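Local coordinates for probable arylamine n-acetyl transferase (Mycobacterium abscessus, PDB 4GUZ), which probably transfers an acetyl group from acetyl-coenzyme A to arylamine substrates, as arylamine N-acetyltransferases do, at residues Asp96-Gln101 with Ala125-Cys130; Asn50-Leu55 with Gln67-Arg72; Gly162-Gly167 with Arg188-Leu193. All coordinates share one frame; numbering follows the deposited sequence.

Interaction 1 of 3, residues Asp96-Gln101 with Ala125-Cys130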
# COMPACT_ATOMS: atom_id res chain seq x y z
N ASP A 96 -16.17 6.35 -10.39
CA ASP A 96 -16.67 7.27 -9.37
C ASP A 96 -15.99 6.85 -8.06
O ASP A 96 -16.29 5.77 -7.54
CB ASP A 96 -18.21 7.20 -9.27
CG ASP A 96 -18.88 8.06 -8.19
OD1 ASP A 96 -18.17 8.89 -7.57
OD2 ASP A 96 -20.10 7.91 -7.99
N PHE A 97 -15.02 7.63 -7.59
CA PHE A 97 -14.27 7.21 -6.40
C PHE A 97 -13.86 8.38 -5.51
O PHE A 97 -13.92 9.54 -5.92
CB PHE A 97 -13.00 6.42 -6.84
CG PHE A 97 -11.88 7.30 -7.36
CD1 PHE A 97 -10.82 7.66 -6.53
CD2 PHE A 97 -11.90 7.78 -8.66
CE1 PHE A 97 -9.81 8.50 -7.00
CE2 PHE A 97 -10.88 8.62 -9.13
CZ PHE A 97 -9.84 8.97 -8.29
N TYR A 98 -13.37 8.03 -4.32
CA TYR A 98 -12.88 8.99 -3.35
C TYR A 98 -11.78 8.36 -2.51
O TYR A 98 -11.65 7.13 -2.43
CB TYR A 98 -14.03 9.56 -2.49
CG TYR A 98 -14.81 8.57 -1.66
CD1 TYR A 98 -14.54 8.40 -0.30
CD2 TYR A 98 -15.89 7.87 -2.20
CE1 TYR A 98 -15.30 7.53 0.48
CE2 TYR A 98 -16.64 6.98 -1.43
CZ TYR A 98 -16.35 6.82 -0.08
OH TYR A 98 -17.08 5.95 0.69
N GLY A 99 -10.97 9.23 -1.95
CA GLY A 99 -9.89 8.85 -1.06
C GLY A 99 -10.31 8.85 0.38
O GLY A 99 -11.22 9.59 0.79
N ILE A 100 -9.67 7.97 1.16
CA ILE A 100 -9.91 7.87 2.59
C ILE A 100 -8.55 7.71 3.30
O ILE A 100 -7.51 7.53 2.65
CB ILE A 100 -10.90 6.73 2.98
CG1 ILE A 100 -10.37 5.35 2.55
CG2 ILE A 100 -12.34 7.01 2.50
CD1 ILE A 100 -11.05 4.20 3.27
N GLN A 101 -8.59 7.79 4.64
CA GLN A 101 -7.44 7.59 5.52
C GLN A 101 -7.77 6.57 6.59
O GLN A 101 -8.86 6.61 7.17
CB GLN A 101 -6.99 8.92 6.17
CG GLN A 101 -6.28 9.84 5.21
CD GLN A 101 -4.80 9.70 5.25
OE1 GLN A 101 -4.24 8.62 5.08
NE2 GLN A 101 -4.12 10.81 5.43
N ALA A 125 -25.40 0.05 -6.51
CA ALA A 125 -25.86 0.25 -5.13
C ALA A 125 -24.75 -0.05 -4.09
O ALA A 125 -25.04 -0.06 -2.89
CB ALA A 125 -27.08 -0.62 -4.86
N GLU A 126 -23.49 -0.26 -4.53
CA GLU A 126 -22.41 -0.69 -3.63
C GLU A 126 -21.16 0.23 -3.54
O GLU A 126 -20.94 1.12 -4.37
CB GLU A 126 -21.93 -2.09 -4.06
CG GLU A 126 -23.06 -3.07 -4.36
CD GLU A 126 -22.65 -4.52 -4.52
OE1 GLU A 126 -22.39 -4.95 -5.67
OE2 GLU A 126 -22.65 -5.24 -3.50
N GLN A 127 -20.33 -0.04 -2.53
CA GLN A 127 -19.04 0.59 -2.27
C GLN A 127 -17.97 -0.49 -2.12
O GLN A 127 -18.22 -1.54 -1.51
CB GLN A 127 -19.12 1.49 -1.04
CG GLN A 127 -19.88 2.79 -1.34
CD GLN A 127 -19.78 3.79 -0.24
OE1 GLN A 127 -19.14 4.82 -0.38
NE2 GLN A 127 -20.44 3.52 0.88
N TRP A 128 -16.80 -0.25 -2.72
CA TRP A 128 -15.68 -1.18 -2.77
C TRP A 128 -14.41 -0.55 -2.23
O TRP A 128 -13.93 0.44 -2.77
CB TRP A 128 -15.45 -1.64 -4.22
CG TRP A 128 -16.59 -2.46 -4.73
CD1 TRP A 128 -17.72 -2.00 -5.33
CD2 TRP A 128 -16.74 -3.88 -4.60
NE1 TRP A 128 -18.56 -3.06 -5.62
CE2 TRP A 128 -18.00 -4.22 -5.17
CE3 TRP A 128 -15.95 -4.91 -4.07
CZ2 TRP A 128 -18.46 -5.54 -5.24
CZ3 TRP A 128 -16.41 -6.21 -4.13
CH2 TRP A 128 -17.65 -6.52 -4.72
N LEU A 129 -13.85 -1.16 -1.18
CA LEU A 129 -12.61 -0.68 -0.60
C LEU A 129 -11.43 -1.15 -1.43
O LEU A 129 -11.28 -2.36 -1.64
CB LEU A 129 -12.47 -1.19 0.86
CG LEU A 129 -11.15 -0.83 1.57
CD1 LEU A 129 -11.02 0.66 1.73
CD2 LEU A 129 -11.01 -1.60 2.88
N CYS A 130 -10.59 -0.21 -1.91
CA CYS A 130 -9.40 -0.58 -2.67
C CYS A 130 -8.17 -0.22 -1.84
O CYS A 130 -7.65 0.90 -1.92
CB CYS A 130 -9.38 0.09 -4.04
SG CYS A 130 -10.74 -0.43 -5.13
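Tyr98 and Ile100 meet Gln127 and Leu129 in a buried side-chain contact between two strands that are not direct neighbours: in the large antiparallel sheet, strand 116-123 runs between 96-104 and 126-130. The gap is spanned by Tyr98 and Gln127 as a polar pair and by the branched Ile100 and Leu129 as an apolar one. Tyr98 OH donates a hydrogen bond to Gln127 OE1 at 2.6 Å. The oxygen lies at the edge of the phenol ring, in its plane, yet the hydroxyl stands 36° out of the amide's carbonyl plane, with ring and amide planes 40° apart. An extended glutamine chain carries the amide out to the hydroxyl, so a partly exposed polar residue answers the polar end of a buried tyrosine. Deeper in, the methyls Ile100 CD1 and Leu129 CD1 touch at 3.9 Å, the two side chains crossing at about a right angle. Leu129 points CG anti to its backbone N (chi1 176°), and its far end turns in toward Ile100. It also touches the residues of a probable Cys-His-Asp triad. On strand 116-123, Val120 touches both Tyr98 and Ile100, and Met118 touches Ile100, while on strand 185-196 Phe191 packs against both Ile100 and Leu129.

Interaction 2 of 3, residues Asn50-Leu55 with Gln67-Arg72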
# COMPACT_ATOMS: atom_id res chain seq x y z
N ASN A 50 9.98 1.96 1.52
CA ASN A 50 10.05 3.30 2.12
C ASN A 50 11.48 3.86 2.09
O ASN A 50 11.80 4.72 2.93
CB ASN A 50 9.60 3.19 3.60
CG ASN A 50 10.62 2.47 4.48
OD1 ASN A 50 11.41 1.62 4.01
ND2 ASN A 50 10.70 2.85 5.75
N LEU A 51 12.36 3.35 1.18
CA LEU A 51 13.78 3.70 1.21
C LEU A 51 14.07 5.18 0.98
O LEU A 51 15.08 5.66 1.48
CB LEU A 51 14.63 2.82 0.26
CG LEU A 51 14.57 1.29 0.55
CD1 LEU A 51 15.27 0.47 -0.55
CD2 LEU A 51 15.11 0.95 1.92
N ASP A 52 13.16 5.94 0.32
CA ASP A 52 13.31 7.37 0.15
C ASP A 52 13.20 8.08 1.48
O ASP A 52 13.95 9.04 1.72
CB ASP A 52 12.29 7.92 -0.85
CG ASP A 52 12.68 7.71 -2.29
OD1 ASP A 52 13.77 7.14 -2.55
OD2 ASP A 52 11.88 8.07 -3.17
N ALA A 53 12.31 7.61 2.37
CA ALA A 53 12.11 8.19 3.71
C ALA A 53 13.29 7.87 4.61
O ALA A 53 13.73 8.73 5.38
CB ALA A 53 10.81 7.69 4.33
N VAL A 54 13.81 6.63 4.50
CA VAL A 54 14.94 6.20 5.31
C VAL A 54 16.21 6.97 4.90
O VAL A 54 16.96 7.39 5.78
CB VAL A 54 15.16 4.66 5.23
CG1 VAL A 54 16.31 4.22 6.13
CG2 VAL A 54 13.87 3.92 5.62
N LEU A 55 16.41 7.20 3.58
CA LEU A 55 17.59 7.89 3.05
C LEU A 55 17.48 9.41 3.00
O LEU A 55 18.51 10.08 3.09
CB LEU A 55 17.92 7.38 1.62
CG LEU A 55 18.27 5.88 1.43
CD1 LEU A 55 18.05 5.44 -0.01
CD2 LEU A 55 19.70 5.59 1.82
N GLN A 67 5.26 7.92 -11.24
CA GLN A 67 5.23 6.94 -12.33
C GLN A 67 6.63 6.67 -12.91
O GLN A 67 6.91 5.54 -13.31
CB GLN A 67 4.23 7.31 -13.45
CG GLN A 67 4.59 8.52 -14.31
CD GLN A 67 3.46 8.89 -15.23
OE1 GLN A 67 2.51 8.13 -15.44
NE2 GLN A 67 3.53 10.09 -15.77
N ALA A 68 7.52 7.68 -12.90
CA ALA A 68 8.90 7.50 -13.36
C ALA A 68 9.66 6.56 -12.40
O ALA A 68 10.32 5.63 -12.84
CB ALA A 68 9.61 8.84 -13.47
N LYS A 69 9.52 6.76 -11.07
CA LYS A 69 10.16 5.90 -10.08
C LYS A 69 9.55 4.48 -10.09
O LYS A 69 10.29 3.50 -10.24
CB LYS A 69 10.04 6.54 -8.69
CG LYS A 69 10.69 5.75 -7.55
CD LYS A 69 10.14 6.25 -6.24
CE LYS A 69 10.74 5.57 -5.06
NZ LYS A 69 10.11 6.06 -3.81
N LEU A 70 8.21 4.36 -9.98
CA LEU A 70 7.52 3.06 -9.86
C LEU A 70 7.44 2.22 -11.14
O LEU A 70 7.37 1.00 -11.04
CB LEU A 70 6.10 3.23 -9.28
CG LEU A 70 6.03 3.84 -7.88
CD1 LEU A 70 4.66 3.65 -7.24
CD2 LEU A 70 7.04 3.24 -6.98
N LEU A 71 7.43 2.85 -12.33
CA LEU A 71 7.27 2.08 -13.56
C LEU A 71 8.55 2.04 -14.43
O LEU A 71 8.62 1.21 -15.34
CB LEU A 71 6.12 2.66 -14.42
CG LEU A 71 4.75 2.97 -13.82
CD1 LEU A 71 3.84 3.62 -14.86
CD2 LEU A 71 4.06 1.71 -13.31
N ARG A 72 9.52 2.94 -14.19
CA ARG A 72 10.70 3.05 -15.05
C ARG A 72 12.06 2.89 -14.34
O ARG A 72 13.11 3.07 -14.95
CB ARG A 72 10.65 4.38 -15.82
CG ARG A 72 9.37 4.49 -16.65
CD ARG A 72 9.39 5.61 -17.67
NE ARG A 72 9.11 6.91 -17.08
CZ ARG A 72 7.98 7.59 -17.23
NH1 ARG A 72 6.99 7.07 -17.94
NH2 ARG A 72 7.83 8.78 -16.68
O HOH W 1 10.93 4.76 -1.52
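Lys69 NZ donates to Asp52 OD2 at 2.8 Å, a salt bridge that joins two helices across the protein surface. The ammonium approaches from above the carboxylate, 68° out of its plane, and brings Lys69 CE to 3.3 Å from Asp52 OD2. A second link runs through a water, which accepts from Lys69 NZ at 2.8 Å and from Asp52 N at 3.1 Å; the aspartate is thus engaged through both its side chain and its backbone. Each charge also has a further partner: Lys69 NZ bridges to Glu81, and Asp52 OD1 to Arg75, so the pair belongs to a wider ionic network.

Asp52 lies in the first turn of helix 51-56, where backbone N-H groups lack partners within the helix and a negative side chain should be favoured by the helix dipole. Lysine is long enough for the gap: with CG anti to the backbone N (chi1 -179°) and every later torsion extended, it bridges segments whose nearest CA atoms, those of Asp52 and Lys69, are 10.8 Å apart. Both helices belong to the arylamine N-acetyltransferase fold; 63-72 packs beside helix 79-92, which begins at Cys79, the probable catalytic cysteine.

Apolar packing faces elsewhere: Leu55, on the same short helix as Asp52, lies on helix 271-282, and Leu70, next to Lys69 in the chain, packs on Leu85 of helix 79-92.

Interaction 3 of 3, residues Gly162-Gly167 with Arg188-Leu193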
# COMPACT_ATOMS: atom_id res chain seq x y z
N GLY A 162 -18.21 -0.54 13.23
CA GLY A 162 -18.47 -0.23 14.63
C GLY A 162 -17.95 1.12 15.06
O GLY A 162 -17.51 1.92 14.24
N GLU A 163 -17.94 1.34 16.36
CA GLU A 163 -17.41 2.56 16.97
C GLU A 163 -15.92 2.34 17.13
O GLU A 163 -15.44 2.05 18.21
CB GLU A 163 -18.12 2.84 18.30
CG GLU A 163 -17.78 4.22 18.86
CD GLU A 163 -18.54 4.63 20.11
OE1 GLU A 163 -19.32 3.80 20.63
OE2 GLU A 163 -18.38 5.79 20.54
N VAL A 164 -15.20 2.43 16.01
CA VAL A 164 -13.78 2.11 15.92
C VAL A 164 -12.94 2.97 16.86
O VAL A 164 -11.99 2.47 17.47
CB VAL A 164 -13.27 2.16 14.46
CG1 VAL A 164 -13.91 1.05 13.64
CG2 VAL A 164 -13.53 3.52 13.80
N THR A 165 -13.33 4.23 17.02
CA THR A 165 -12.72 5.21 17.91
C THR A 165 -13.91 5.94 18.53
O THR A 165 -14.99 5.92 17.93
CB THR A 165 -11.72 6.11 17.15
OG1 THR A 165 -12.40 6.77 16.09
CG2 THR A 165 -10.52 5.35 16.58
N PRO A 166 -13.80 6.55 19.73
CA PRO A 166 -15.00 7.14 20.38
C PRO A 166 -15.77 8.17 19.54
O PRO A 166 -15.19 9.09 18.98
CB PRO A 166 -14.41 7.77 21.66
CG PRO A 166 -13.27 6.89 21.99
CD PRO A 166 -12.63 6.61 20.64
N GLY A 167 -17.07 7.94 19.42
CA GLY A 167 -18.00 8.78 18.67
C GLY A 167 -17.89 8.64 17.17
O GLY A 167 -18.59 9.34 16.43
N ARG A 188 -5.78 -4.80 11.50
CA ARG A 188 -4.75 -4.15 10.67
C ARG A 188 -4.90 -2.66 10.82
O ARG A 188 -4.03 -1.99 11.35
CB ARG A 188 -4.87 -4.54 9.19
CG ARG A 188 -4.00 -5.66 8.77
CD ARG A 188 -4.01 -5.74 7.27
NE ARG A 188 -3.25 -6.91 6.85
CZ ARG A 188 -3.04 -7.26 5.59
NH1 ARG A 188 -3.56 -6.54 4.60
NH2 ARG A 188 -2.33 -8.34 5.31
N HIS A 189 -6.03 -2.13 10.35
CA HIS A 189 -6.33 -0.71 10.44
C HIS A 189 -7.81 -0.48 10.68
O HIS A 189 -8.63 -1.39 10.50
CB HIS A 189 -5.88 0.01 9.14
CG HIS A 189 -6.43 -0.53 7.85
ND1 HIS A 189 -7.76 -0.40 7.51
CD2 HIS A 189 -5.77 -1.08 6.80
CE1 HIS A 189 -7.89 -0.95 6.32
NE2 HIS A 189 -6.70 -1.34 5.83
N THR A 190 -8.15 0.73 11.11
CA THR A 190 -9.53 1.20 11.23
C THR A 190 -9.66 2.33 10.23
O THR A 190 -8.67 3.02 9.97
CB THR A 190 -9.93 1.64 12.65
OG1 THR A 190 -9.18 2.80 13.03
CG2 THR A 190 -9.83 0.52 13.69
N PHE A 191 -10.83 2.53 9.65
CA PHE A 191 -11.01 3.66 8.73
C PHE A 191 -12.42 4.20 8.84
O PHE A 191 -13.31 3.52 9.32
CB PHE A 191 -10.68 3.29 7.26
CG PHE A 191 -11.49 2.15 6.67
CD1 PHE A 191 -11.06 0.84 6.80
CD2 PHE A 191 -12.65 2.40 5.95
CE1 PHE A 191 -11.82 -0.22 6.28
CE2 PHE A 191 -13.41 1.36 5.43
CZ PHE A 191 -12.98 0.05 5.57
N VAL A 192 -12.60 5.43 8.38
CA VAL A 192 -13.87 6.15 8.27
C VAL A 192 -13.96 6.60 6.81
O VAL A 192 -12.92 6.74 6.15
CB VAL A 192 -13.99 7.32 9.28
CG1 VAL A 192 -14.00 6.80 10.72
CG2 VAL A 192 -12.90 8.36 9.06
N LEU A 193 -15.17 6.82 6.30
CA LEU A 193 -15.35 7.17 4.91
C LEU A 193 -15.23 8.67 4.63
O LEU A 193 -15.49 9.07 3.49
CB LEU A 193 -16.70 6.67 4.41
CG LEU A 193 -16.94 5.15 4.55
CD1 LEU A 193 -18.32 4.79 4.02
CD2 LEU A 193 -15.84 4.33 3.84
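Val164 rests on Thr190 where the loop of a beta-hairpin, between strands 155-162 and 170-176, leans past strand 170-176 onto strand 185-196 of the large antiparallel sheet, with Thr172 touching both residues. The tight part is small and made by carbon atoms: Val164 CB lies 3.8 Å from Thr190 CB, and Val164 CG1 is 4.1 Å from the threonine methyl CG2. The two side chains slide past each other in opposite directions. Both are beta-branched, which gives each a broad, short surface close to the backbone. Thr190 sets CG2 anti to its carbonyl carbon, with OG1 at chi1 65°, and so offers its methyl to the valine. No hydrogen bond joins the segments.

Phe191 turns away from the loop and meets Trp171, their ring planes about 10° apart. At a classic beta bulge Arg188 and His189 both face Leu173, so one extra residue is fitted into the strand; His189 NE2 bonds Asp131, of the probable catalytic triad.

Outward from Val164 the loop is more exposed, at Glu163, Pro166 and Gly167, and has bonds of its own. Glu163 centres an inverse gamma turn, and Gly167 has a positive phi, which suits glycine. Further round, the loop is drawn together by Gly167 N, which donates to the anti lone pair of Glu163 OE2 at 2.8 Å, nearly straight at 169°.

Following the chain from the N terminus, interaction 2 comes first, closing a loop of 11 residues between its two segments, on helices 51-56 and 63-72. Interaction 1 then closes one of 23 residues, bringing strand 126-130 back toward 96-104 across the strand between them. Interaction 3 closes the last, 20 residues long, and ties a hairpin loop to strand 185-196. The three follow in series; none nests or crosses. Interactions 1 and 3 share a sheet in which strands 96-104 and 185-196 are neighbours, and touch where Tyr98 CE1 meets Leu193 O at 3.4 Å. Interaction 2 stands apart on the helical side, its centre 26 Å and 30 Å from the centres of interactions 1 and 3.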